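Local coordinates for protein 6-phosphofructokinase isozyme 2 (Escherichia coli, PDB 3UMO) that phosphorylates fructose 6-phosphate with ATP to give fructose 1,6-bisphosphate, the committing step of glycolysis, working as a homodimer that needs magnesium, at residues S12-T17 against V34-G39; T17-I22 against V95-S100. All coordinates share one frame; numbering follows the deposited sequence.

Interaction 1: S12-T17 against V34-G39; sequences SLDSAT and VFEPGG
Ser-12 and Gly-38 exchange two backbone hydrogen bonds, Gly-38 N to Ser-12 O at 2.8 Å and Ser-12 N to Gly-38 O at 3.1 Å, the latter with its donor well above the carbonyl plane. With chi1 at 59°, Ser-12 OG sits between its own N and carbonyl carbon, 3.4 Å from Gly-38 CA, and donates to Asp-14 OD1. A side chain on Gly-38 would collide with both Ser-12 OG and Asp-14 OD2. On the other face Leu-13 crosses Phe-35 obliquely, its CD1 4.0 Å from Phe-35 CB. Asp-14 and Glu-36 pair through both backbone N-H groups; their carboxylates lie on one face, Asp-14 OD2 4.5 Å from Glu-36 OE2, like charges close together but not in contact. Asp-14 OD1 also accepts from Asn-92 N. Ser-15 OG reaches Phe-35 CE1 at 3.2 Å, while Trp-88 of the second subunit meets the same ring. Ala-16 and Val-34 close the series with a last antiparallel hydrogen-bonded pair. Within this chain, strand 34-38 is an outer strand of the small sheet that projects from the main domain in the ribokinase fold, and Ser-12, Leu-13, Asp-14 and Gly-39 belong to the substrate site.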
# COMPACT_ATOMS: atom_id res chain seq x y z
N SER A 12 15.09 11.29 -20.55
CA SER A 12 13.64 11.32 -20.46
C SER A 12 13.12 12.71 -20.16
O SER A 12 13.85 13.56 -19.63
CB SER A 12 13.14 10.32 -19.41
OG SER A 12 13.66 10.61 -18.13
N LEU A 13 11.86 12.94 -20.51
CA LEU A 13 11.15 14.13 -20.07
C LEU A 13 10.20 13.66 -18.98
O LEU A 13 9.18 13.04 -19.25
CB LEU A 13 10.34 14.76 -21.21
CG LEU A 13 9.56 16.01 -20.82
CD1 LEU A 13 10.52 17.15 -20.53
CD2 LEU A 13 8.57 16.41 -21.91
N ASP A 14 10.56 13.93 -17.73
CA ASP A 14 9.81 13.38 -16.61
C ASP A 14 8.64 14.27 -16.22
O ASP A 14 8.72 15.49 -16.28
CB ASP A 14 10.72 13.12 -15.41
CG ASP A 14 11.77 12.07 -15.69
OD1 ASP A 14 11.57 11.26 -16.62
OD2 ASP A 14 12.80 12.04 -14.98
N SER A 15 7.54 13.63 -15.84
CA SER A 15 6.37 14.35 -15.35
C SER A 15 6.30 14.18 -13.85
O SER A 15 6.36 13.07 -13.35
CB SER A 15 5.09 13.79 -15.98
OG SER A 15 5.00 14.09 -17.35
N ALA A 16 6.17 15.29 -13.13
CA ALA A 16 5.94 15.23 -11.69
C ALA A 16 4.51 15.68 -11.42
O ALA A 16 4.12 16.79 -11.78
CB ALA A 16 6.92 16.11 -10.94
N THR A 17 3.72 14.80 -10.81
CA THR A 17 2.33 15.11 -10.54
C THR A 17 1.96 14.83 -9.08
O THR A 17 2.71 14.18 -8.35
CB THR A 17 1.39 14.32 -11.48
OG1 THR A 17 0.04 14.74 -11.27
CG2 THR A 17 1.50 12.82 -11.22
N VAL A 34 4.32 18.85 -13.77
CA VAL A 34 5.47 19.72 -13.97
C VAL A 34 6.53 18.89 -14.67
O VAL A 34 6.87 17.80 -14.20
CB VAL A 34 6.02 20.26 -12.64
CG1 VAL A 34 7.35 20.98 -12.87
CG2 VAL A 34 5.01 21.20 -11.99
N PHE A 35 7.05 19.37 -15.79
CA PHE A 35 8.04 18.60 -16.53
C PHE A 35 9.46 18.93 -16.08
O PHE A 35 9.77 20.08 -15.76
CB PHE A 35 7.90 18.82 -18.04
CG PHE A 35 6.55 18.43 -18.57
CD1 PHE A 35 6.17 17.10 -18.63
CD2 PHE A 35 5.64 19.40 -18.99
CE1 PHE A 35 4.93 16.73 -19.11
CE2 PHE A 35 4.39 19.04 -19.47
CZ PHE A 35 4.03 17.70 -19.53
N GLU A 36 10.31 17.91 -16.05
CA GLU A 36 11.70 18.11 -15.66
C GLU A 36 12.60 17.19 -16.47
O GLU A 36 12.16 16.13 -16.94
CB GLU A 36 11.89 17.86 -14.16
CG GLU A 36 11.92 16.39 -13.77
CD GLU A 36 11.61 16.17 -12.30
OE1 GLU A 36 11.16 17.12 -11.63
OE2 GLU A 36 11.82 15.03 -11.82
N PRO A 37 13.86 17.60 -16.66
CA PRO A 37 14.82 16.75 -17.37
C PRO A 37 15.12 15.47 -16.60
O PRO A 37 15.26 15.49 -15.38
CB PRO A 37 16.08 17.63 -17.44
CG PRO A 37 15.57 19.03 -17.33
CD PRO A 37 14.42 18.93 -16.37
N GLY A 38 15.21 14.36 -17.32
CA GLY A 38 15.52 13.10 -16.69
C GLY A 38 16.67 12.42 -17.39
O GLY A 38 16.93 12.70 -18.56
N GLY A 39 17.35 11.53 -16.69
CA GLY A 39 18.45 10.80 -17.28
C GLY A 39 19.72 11.00 -16.49
O GLY A 39 19.96 12.08 -15.96

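Interaction 2: T17-I22 against V95-S100; sequences TITPQI and VHVEAS
Thr-17 O takes the N-H of His-96 at 2.9 Å, nearly straight at 172°, and the CA-H of Val-95 also leans on this oxygen. The parallel pairing then runs on: His-96 O accepts from Thr-19 N, and Thr-19 O from Glu-98 N at 2.9 Å. Beyond the strand ends Pro-20 O still receives Ala-99 N, so the two segments stay joined past their strand ends.

On the face of Thr-17, Thr-19, Val-95 and Val-97 the methyls do the touching. Thr-17 and Val-95 lie side by side, CG2 to CG2, and Thr-19 CG2 crosses over to Val-95 CG1 at 3.8 Å. The hydroxyls are engaged elsewhere: Thr-17 OG1 donates to Thr-31 O and Thr-19 OG1 to Arg-29 O. Val-97 divides its branches: CG1, anti to the backbone N (chi1 -174°), packs at 3.5 Å from Pro-20 O and against Gln-21 CA, whereas CG2 meets Ile-22 CG2 at 3.9 Å, the two side chains crossing at about a right angle. An alanine at Val-97 would probably open a gap beside Ile-22 and leave the turn at Pro-20 and Gln-21 less firmly seated.

On the opposite face Ile-18 CG1 lies 4.3 Å from His-96 CB. Past the strand, Gln-21 bends at chi2 (-85°), and its amide lies against Ala-99 CB, with NE2 3.3 Å away; that NE2 bonds to Ala-99 O of the third subunit. The chemistry thus divides the work: backbone bonds set the register, methyl packing fills the buried face, and the amide of Gln-21 carries the contact on to another subunit.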
# COMPACT_ATOMS: atom_id res chain seq x y z
N THR A 17 3.72 14.80 -10.81
CA THR A 17 2.33 15.11 -10.54
C THR A 17 1.96 14.83 -9.08
O THR A 17 2.71 14.18 -8.35
CB THR A 17 1.39 14.32 -11.48
OG1 THR A 17 0.04 14.74 -11.27
CG2 THR A 17 1.50 12.82 -11.22
N ILE A 18 0.79 15.33 -8.68
CA ILE A 18 0.32 15.22 -7.31
C ILE A 18 -1.07 14.59 -7.30
O ILE A 18 -1.90 14.88 -8.17
CB ILE A 18 0.26 16.61 -6.64
CG1 ILE A 18 1.66 17.24 -6.60
CG2 ILE A 18 -0.30 16.52 -5.25
CD1 ILE A 18 1.64 18.73 -6.25
N THR A 19 -1.32 13.72 -6.32
CA THR A 19 -2.65 13.12 -6.15
C THR A 19 -2.92 12.97 -4.64
O THR A 19 -1.98 12.85 -3.86
CB THR A 19 -2.76 11.78 -6.93
OG1 THR A 19 -4.14 11.42 -7.11
CG2 THR A 19 -2.02 10.66 -6.21
N PRO A 20 -4.19 13.02 -4.22
CA PRO A 20 -4.44 13.01 -2.77
C PRO A 20 -4.16 11.67 -2.09
O PRO A 20 -3.61 11.65 -0.99
CB PRO A 20 -5.94 13.34 -2.66
CG PRO A 20 -6.26 14.03 -3.94
CD PRO A 20 -5.40 13.37 -4.98
N GLN A 21 -4.53 10.57 -2.73
CA GLN A 21 -4.37 9.26 -2.13
C GLN A 21 -3.85 8.28 -3.17
O GLN A 21 -3.95 8.54 -4.37
CB GLN A 21 -5.72 8.76 -1.57
CG GLN A 21 -6.39 9.69 -0.56
CD GLN A 21 -5.89 9.49 0.86
OE1 GLN A 21 -5.11 8.57 1.13
NE2 GLN A 21 -6.34 10.34 1.78
N ILE A 22 -3.29 7.17 -2.72
CA ILE A 22 -2.92 6.12 -3.65
C ILE A 22 -3.59 4.80 -3.26
O ILE A 22 -3.52 4.35 -2.12
CB ILE A 22 -1.38 5.97 -3.82
CG1 ILE A 22 -1.07 4.90 -4.89
CG2 ILE A 22 -0.71 5.65 -2.50
CD1 ILE A 22 0.35 4.98 -5.42
N VAL A 95 5.09 10.56 -8.80
CA VAL A 95 3.82 10.88 -8.17
C VAL A 95 3.97 11.18 -6.69
O VAL A 95 4.42 10.33 -5.92
CB VAL A 95 2.80 9.73 -8.32
CG1 VAL A 95 1.44 10.13 -7.74
CG2 VAL A 95 2.67 9.31 -9.77
N HIS A 96 3.58 12.39 -6.28
CA HIS A 96 3.55 12.71 -4.86
C HIS A 96 2.15 12.46 -4.30
O HIS A 96 1.17 12.95 -4.85
CB HIS A 96 3.93 14.17 -4.63
CG HIS A 96 3.94 14.56 -3.19
ND1 HIS A 96 5.04 14.36 -2.38
CD2 HIS A 96 2.97 15.08 -2.40
CE1 HIS A 96 4.76 14.78 -1.15
NE2 HIS A 96 3.51 15.22 -1.14
N VAL A 97 2.06 11.69 -3.22
CA VAL A 97 0.78 11.44 -2.56
C VAL A 97 0.62 12.38 -1.36
O VAL A 97 1.36 12.29 -0.38
CB VAL A 97 0.64 9.97 -2.14
CG1 VAL A 97 -0.76 9.73 -1.60
CG2 VAL A 97 0.91 9.05 -3.33
N GLU A 98 -0.36 13.27 -1.44
CA GLU A 98 -0.52 14.31 -0.42
C GLU A 98 -0.81 13.76 0.98
O GLU A 98 -0.28 14.26 1.97
CB GLU A 98 -1.60 15.32 -0.82
CG GLU A 98 -1.32 16.75 -0.34
CD GLU A 98 -0.42 17.53 -1.30
OE1 GLU A 98 0.81 17.33 -1.27
OE2 GLU A 98 -0.96 18.35 -2.08
N ALA A 99 -1.64 12.72 1.06
CA ALA A 99 -2.05 12.20 2.38
C ALA A 99 -0.91 11.59 3.20
O ALA A 99 -0.91 11.65 4.43
CB ALA A 99 -3.19 11.22 2.22
N SER A 100 0.06 11.00 2.52
CA SER A 100 1.15 10.30 3.20
C SER A 100 2.49 11.02 3.08
O SER A 100 3.41 10.77 3.86
CB SER A 100 1.30 8.90 2.60
OG SER A 100 1.60 9.00 1.22

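Overall arrangement
From the N terminus the chain passes strand 4-7 of the main parallel sheet and then enters strand 12-19, which serves both contacts and contributes their shared Thr-17. Interaction 1 closes the shorter loop: after 16 residues, including strand 27-29, the chain returns as strand 34-38 and pairs antiparallel. Interaction 2 spans 72 residues, through helices 40-50 and 63-75 and strands 55-61 and 80-84 of the main domain, before strand 93-97 comes back parallel to strand 12-19. The segments alternate along the chain, so the loops cross rather than nest. Their centres lie about 17 Å apart in one mixed sheet, with strand 12-19 between its two partners; both contacts also touch the second subunit.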